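Local coordinates for acetyl xylan esterase (Paenibacillus sp. R4, PDB 6AGQ) that hydrolyses acetyl esters of xylan as a cold-active esterase of the AXE1 family, probably working as a hexamer with an alpha/beta-hydrolase fold, at the interface of chains A and B and the interface of chains A and C. Coordinates in Å, arbitrary orientation; residue numbers count along the deposited sequence, not the author numbering. Chains: chain A/B/C, acetyl xylan esterase.

Contact 1: the interface of chains A and B. Residues chain A 96, 124, 139-141; chain B 137-140.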
loop_
_atom_site.group_PDB
_atom_site.type_symbol
_atom_site.label_atom_id
_atom_site.label_comp_id
_atom_site.label_asym_id
_atom_site.label_seq_id
_atom_site.Cartn_x
_atom_site.Cartn_y
_atom_site.Cartn_z
ATOM N N SER A 96 21.655 -9.270 -7.298
ATOM C CA SER A 96 22.043 -7.808 -7.299
ATOM C C SER A 96 23.148 -7.474 -6.328
ATOM O O SER A 96 23.643 -6.353 -6.346
ATOM C CB SER A 96 20.868 -6.860 -7.093
ATOM O OG SER A 96 20.488 -6.761 -5.725
ATOM N N GLY A 124 26.017 -5.972 -8.167
ATOM C CA GLY A 124 26.270 -4.738 -7.441
ATOM C C GLY A 124 27.690 -4.595 -6.967
ATOM O O GLY A 124 27.911 -4.044 -5.892
ATOM N N PRO A 139 15.328 -4.856 -17.397
ATOM C CA PRO A 139 16.353 -4.464 -16.415
ATOM C C PRO A 139 16.665 -5.596 -15.442
ATOM O O PRO A 139 15.748 -6.225 -14.971
ATOM C CB PRO A 139 15.709 -3.294 -15.655
ATOM C CG PRO A 139 14.653 -2.761 -16.589
ATOM C CD PRO A 139 14.151 -3.979 -17.331
ATOM N N GLY A 140 17.944 -5.799 -15.123
ATOM C CA GLY A 140 18.433 -7.028 -14.461
ATOM C C GLY A 140 19.213 -7.939 -15.392
ATOM O O GLY A 140 19.692 -7.519 -16.428
ATOM N N TRP A 141 19.316 -9.201 -15.047
ATOM C CA TRP A 141 20.187 -10.150 -15.751
ATOM C C TRP A 141 19.486 -11.440 -16.169
ATOM O O TRP A 141 20.013 -12.122 -17.031
ATOM C CB TRP A 141 21.435 -10.464 -14.860
ATOM C CG TRP A 141 22.150 -9.213 -14.467
ATOM C CD1 TRP A 141 22.996 -8.515 -15.242
ATOM C CD2 TRP A 141 21.980 -8.453 -13.274
ATOM N NE1 TRP A 141 23.426 -7.405 -14.589
ATOM C CE2 TRP A 141 22.790 -7.329 -13.386
ATOM C CE3 TRP A 141 21.239 -8.624 -12.122
ATOM C CZ2 TRP A 141 22.882 -6.375 -12.388
ATOM C CZ3 TRP A 141 21.313 -7.680 -11.141
ATOM C CH2 TRP A 141 22.131 -6.564 -11.270
ATOM N N GLY B 137 26.856 -3.109 -11.867
ATOM C CA GLY B 137 25.979 -2.027 -11.462
ATOM C C GLY B 137 24.676 -2.495 -10.854
ATOM O O GLY B 137 24.458 -3.691 -10.572
ATOM N N ILE B 138 23.818 -1.504 -10.712
ATOM C CA ILE B 138 22.450 -1.630 -10.256
ATOM C C ILE B 138 21.575 -2.158 -11.383
ATOM O O ILE B 138 21.812 -1.818 -12.506
ATOM C CB ILE B 138 21.945 -0.247 -9.746
ATOM C CG1 ILE B 138 22.861 0.294 -8.646
ATOM C CG2 ILE B 138 20.508 -0.323 -9.227
ATOM C CD1 ILE B 138 23.197 -0.685 -7.507
ATOM N N PRO B 139 20.531 -2.983 -11.086
ATOM C CA PRO B 139 19.700 -3.425 -12.227
ATOM C C PRO B 139 19.211 -2.251 -13.055
ATOM O O PRO B 139 18.800 -1.253 -12.491
ATOM C CB PRO B 139 18.494 -4.131 -11.524
ATOM C CG PRO B 139 19.084 -4.621 -10.238
ATOM C CD PRO B 139 19.951 -3.452 -9.810
ATOM N N GLY B 140 19.257 -2.360 -14.367
ATOM C CA GLY B 140 19.048 -1.205 -15.241
ATOM C C GLY B 140 20.326 -0.711 -15.963
ATOM O O GLY B 140 21.253 -1.445 -16.176
HETATM O O HOH W 1 23.052 -4.363 -8.257
HETATM O O HOH W 2 19.719 -3.948 -16.885
#
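The carbonyl O of B:Gly137 meets the six-membered ring of A:Trp141 at its edge, in the ring plane, with CZ2 3.6 Å away. The same oxygen binds water 1 at 2.8 Å, and this water also binds the backbone O of A:Ser96, bridging two carbonyls that cannot bond to each other. The indole is placed by a first torsion that sets CG anti to the carbonyl carbon, beside the backbone N (chi1 -55°), and directs its benzo end at chain B. There CH2 lies 3.8 Å from CG of B:Pro139, with CZ3 close behind; the two side chains cross obliquely. B:Pro139 hides 52 Å² against chain A, more than any other residue of this patch. An alanine in place of A:Trp141 would probably leave the B:Pro139 ring without its aromatic partner and open a gap beside the B:Gly137 carbonyl. Near the two-fold, the loops 139-140 of both chains lie side by side: CB of A:Pro139 is 4.0 Å from CA of B:Gly140, and the twin pairing has the chains exchanged. Water 2 ties them together, taking the N-H of A:Gly140 (148° at H) and lying 3.0 Å from the carbonyl O of B:Gly140.

Contact 2: the interface of chains A and C. Residues chain A 111, 311, 314-315, 318; chain C 51-52, 103.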
loop_
_atom_site.group_PDB
_atom_site.type_symbol
_atom_site.label_atom_id
_atom_site.label_comp_id
_atom_site.label_asym_id
_atom_site.label_seq_id
_atom_site.Cartn_x
_atom_site.Cartn_y
_atom_site.Cartn_z
ATOM N N MET A 111 36.032 -20.909 13.327
ATOM C CA MET A 111 35.956 -22.394 13.420
ATOM C C MET A 111 37.119 -23.121 12.770
ATOM O O MET A 111 37.048 -24.351 12.551
ATOM C CB MET A 111 34.665 -22.940 12.780
ATOM C CG MET A 111 33.386 -22.314 13.294
ATOM S SD MET A 111 31.998 -22.671 12.226
ATOM C CE MET A 111 31.685 -24.393 12.614
ATOM N N GLU A 311 23.657 -20.536 13.260
ATOM C CA GLU A 311 23.918 -21.613 14.176
ATOM C C GLU A 311 23.602 -23.003 13.623
ATOM O O GLU A 311 24.315 -23.940 13.896
ATOM C CB GLU A 311 23.076 -21.432 15.446
ATOM C CG GLU A 311 23.394 -22.434 16.564
ATOM C CD GLU A 311 22.689 -22.124 17.892
ATOM O OE1 GLU A 311 22.253 -23.116 18.554
ATOM O OE2 GLU A 311 22.584 -20.910 18.270
ATOM N N MET A 314 26.472 -23.864 11.242
ATOM C CA MET A 314 27.636 -24.147 12.075
ATOM C C MET A 314 27.623 -25.544 12.617
ATOM O O MET A 314 28.594 -26.229 12.416
ATOM C CB MET A 314 27.811 -23.105 13.170
ATOM C CG MET A 314 28.178 -21.734 12.627
ATOM S SD MET A 314 28.173 -20.527 13.963
ATOM C CE MET A 314 28.145 -18.946 13.113
ATOM N N ARG A 315 26.525 -25.994 13.226
ATOM C CA ARG A 315 26.407 -27.399 13.744
ATOM C C ARG A 315 26.544 -28.465 12.658
ATOM O O ARG A 315 27.176 -29.488 12.846
ATOM C CB ARG A 315 25.058 -27.637 14.424
ATOM C CG ARG A 315 24.839 -26.875 15.713
ATOM C CD ARG A 315 23.592 -27.324 16.468
ATOM N NE ARG A 315 23.411 -26.475 17.656
ATOM C CZ ARG A 315 23.999 -26.648 18.851
ATOM N NH1 ARG A 315 24.825 -27.679 19.104
ATOM N NH2 ARG A 315 23.754 -25.758 19.814
ATOM N N GLU A 318 30.228 -28.359 11.523
ATOM C CA GLU A 318 31.055 -28.995 12.562
ATOM C C GLU A 318 30.870 -30.480 12.584
ATOM O O GLU A 318 31.824 -31.197 12.815
ATOM C CB GLU A 318 30.773 -28.406 13.957
ATOM C CG GLU A 318 31.712 -27.278 14.370
ATOM C CD GLU A 318 32.779 -27.786 15.326
ATOM O OE1 GLU A 318 32.438 -27.973 16.525
ATOM O OE2 GLU A 318 33.928 -28.020 14.877
ATOM N N PRO C 51 28.539 -24.877 18.605
ATOM C CA PRO C 51 29.493 -25.279 17.535
ATOM C C PRO C 51 30.809 -24.446 17.426
ATOM O O PRO C 51 31.803 -24.958 16.888
ATOM C CB PRO C 51 28.660 -25.154 16.255
ATOM C CG PRO C 51 27.439 -24.385 16.606
ATOM C CD PRO C 51 27.200 -24.566 18.082
ATOM N N LEU C 52 30.807 -23.190 17.919
ATOM C CA LEU C 52 32.034 -22.339 17.992
ATOM C C LEU C 52 32.834 -22.679 19.235
ATOM O O LEU C 52 32.481 -22.233 20.340
ATOM C CB LEU C 52 31.685 -20.854 18.028
ATOM C CG LEU C 52 30.774 -20.324 16.934
ATOM C CD1 LEU C 52 30.366 -18.894 17.210
ATOM C CD2 LEU C 52 31.471 -20.416 15.582
ATOM N N ASN C 103 26.440 -16.424 18.820
ATOM C CA ASN C 103 27.304 -16.141 17.604
ATOM C C ASN C 103 27.352 -14.658 17.206
ATOM O O ASN C 103 28.311 -14.234 16.607
ATOM C CB ASN C 103 26.955 -17.018 16.399
ATOM C CG ASN C 103 25.515 -16.783 15.899
ATOM O OD1 ASN C 103 24.530 -17.277 16.491
ATOM N ND2 ASN C 103 25.387 -16.008 14.827
HETATM O O HOH W 3 22.339 -18.000 14.688
#
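Helix 309-320 of chain A, in regular helical torsions, receives a loop of chain C in which C:Pro51 has a helix-like psi (-24°) and C:Leu52 turns to an extended one (100°). C:Pro51, with 103 Å² hidden, sets its ring against the side chains of the helix. Its CG lies 3.7 Å from CB of A:Met314 and equally near CG of A:Arg315, while its CD sits over the centre of one face of the A:Arg315 guanidinium, 3.9 Å above the plane. That guanidinium is steadied by a same-chain salt bridge, NH2 to OE1 of A:Glu311 at 3.3 Å, the acid lying near the guanidinium plane. C:Leu52 points CD2 into the methionines, 3.5 Å from CG of A:Met111, which it crosses at about a right angle, and 3.7 Å from SD of A:Met314. A:Met314 runs extended beyond CG (chi2 173°, then chi3 near anti), and its CE ends 4.0 Å from CB of C:Asn103. Water 3 joins OD1 of C:Asn103 to the backbone N of A:Glu311. OE1 of A:Glu318 faces the carbonyl O of C:Pro51, a doubtful pair of two acceptors. The helix is the last in the chain; A:Met111 follows helix 106-110 and precedes strand 114-118.

Contact 3: the interface of chains A and B. Residues chain A 129-130, 132; chain B 129-130, 132.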
loop_
_atom_site.group_PDB
_atom_site.type_symbol
_atom_site.label_atom_id
_atom_site.label_comp_id
_atom_site.label_asym_id
_atom_site.label_seq_id
_atom_site.Cartn_x
_atom_site.Cartn_y
_atom_site.Cartn_z
ATOM N N ASP A 129 30.597 -7.628 -16.475
ATOM C CA ASP A 129 30.145 -8.754 -17.286
ATOM C C ASP A 129 30.582 -8.554 -18.717
ATOM O O ASP A 129 29.958 -7.809 -19.434
ATOM C CB ASP A 129 28.613 -8.850 -17.267
ATOM C CG ASP A 129 28.049 -10.060 -18.119
ATOM O OD1 ASP A 129 28.822 -11.015 -18.433
ATOM O OD2 ASP A 129 26.817 -10.040 -18.460
ATOM N N ARG A 130 31.592 -9.284 -19.150
ATOM C CA ARG A 130 32.134 -9.117 -20.506
ATOM C C ARG A 130 31.446 -9.921 -21.593
ATOM O O ARG A 130 31.873 -9.853 -22.722
ATOM C CB ARG A 130 33.626 -9.496 -20.517
ATOM C CG ARG A 130 34.483 -8.604 -19.640
ATOM C CD ARG A 130 35.417 -7.668 -20.393
ATOM N NE ARG A 130 36.045 -6.739 -19.441
ATOM C CZ ARG A 130 35.457 -5.649 -18.912
ATOM N NH1 ARG A 130 36.131 -4.885 -18.051
ATOM N NH2 ARG A 130 34.206 -5.297 -19.224
ATOM N N GLU A 132 28.614 -11.135 -24.327
ATOM C CA GLU A 132 27.816 -10.393 -25.308
ATOM C C GLU A 132 26.561 -11.173 -25.507
ATOM O O GLU A 132 26.634 -12.418 -25.537
ATOM C CB GLU A 132 28.574 -10.261 -26.652
ATOM C CG GLU A 132 29.815 -9.345 -26.554
ATOM C CD GLU A 132 29.485 -7.900 -26.093
ATOM O OE1 GLU A 132 30.394 -7.135 -25.702
ATOM O OE2 GLU A 132 28.303 -7.502 -26.115
ATOM N N ASP B 129 23.592 -4.441 -26.338
ATOM C CA ASP B 129 24.532 -3.398 -25.882
ATOM C C ASP B 129 25.914 -4.002 -25.923
ATOM O O ASP B 129 26.212 -4.818 -25.109
ATOM C CB ASP B 129 24.216 -2.897 -24.441
ATOM C CG ASP B 129 25.162 -1.719 -23.953
ATOM O OD1 ASP B 129 26.048 -1.248 -24.743
ATOM O OD2 ASP B 129 24.995 -1.237 -22.776
ATOM N N ARG B 130 26.741 -3.586 -26.873
ATOM C CA ARG B 130 28.108 -4.115 -26.981
ATOM C C ARG B 130 29.211 -3.405 -26.241
ATOM O O ARG B 130 30.313 -3.939 -26.203
ATOM C CB ARG B 130 28.512 -4.273 -28.453
ATOM C CG ARG B 130 27.784 -5.423 -29.105
ATOM C CD ARG B 130 28.263 -5.583 -30.503
ATOM N NE ARG B 130 27.486 -6.606 -31.193
ATOM C CZ ARG B 130 27.636 -6.920 -32.475
ATOM N NH1 ARG B 130 28.543 -6.290 -33.226
ATOM N NH2 ARG B 130 26.864 -7.870 -33.005
ATOM N N GLU B 132 31.538 -2.174 -23.225
ATOM C CA GLU B 132 32.072 -2.859 -22.042
ATOM C C GLU B 132 32.231 -1.791 -20.959
ATOM O O GLU B 132 32.451 -0.611 -21.255
ATOM C CB GLU B 132 33.394 -3.566 -22.393
ATOM C CG GLU B 132 33.237 -4.712 -23.398
ATOM C CD GLU B 132 32.588 -5.969 -22.784
ATOM O OE1 GLU B 132 32.691 -7.083 -23.376
ATOM O OE2 GLU B 132 31.983 -5.863 -21.684
HETATM O O HOH W 4 30.710 -4.873 -19.117
HETATM O O HOH W 5 25.322 -7.688 -24.918
#
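B:Glu132 reaches across to A:Arg130, where CB of B:Glu132 lies 3.7 Å from NH2 of A:Arg130. From there the chain bends at chi2 (-74°), folding the carboxylate toward the backbone of A:Arg130, where CD lies 3.9 Å from CA. At the tip the oxygens part. OE2 meets NH2 of A:Arg130 at 3.4 Å in a salt bridge with a weak hydrogen bond, the guanidinium and carboxylate planes being 79° apart; it also holds water 4 at 3.0 Å, which passes to the carbonyl O of A:Asp129. OE1 comes 3.0 Å from the carbonyl O of A:Arg130 and 3.3 Å from OE1 of A:Glu132, which approaches tip to tip. These oxygens would all be acceptors unless a carboxylate carries a proton, and their crowding may raise the acids' affinity for one. The twin half differs. A:Glu132 reaches the carbonyl O of B:Asp129 through water 5, but B:Arg130 runs out extended (chi2 -177°), bringing its CG to 3.7 Å from OE2 of A:Glu132 and carrying its guanidinium away without a salt bridge. The arginine link is thus variable, whereas the bridging waters recur in both halves. This polar loop-to-loop patch joins the two subunits across their two-fold and is likely to support the oligomer.

Contact 1 and contact 3 belong to one two-fold interface between chains A and B, their C-alpha centres about 13 Å apart, and both draw on the long loop region that follows strand 114-118, with A:Ser96 added in contact 1. Contact 2 lies on another two-fold interface, about 34 Å from contact 1 and 42 Å from contact 3 between C-alpha centres, and sets the C-terminal helix 309-320 of chain A against the 51-52 loop and the short helix 102-105 of chain C. They share no residue. Each subunit offers two separate faces, one water-bridged, one mostly apolar, which can build the six-subunit deposited assembly.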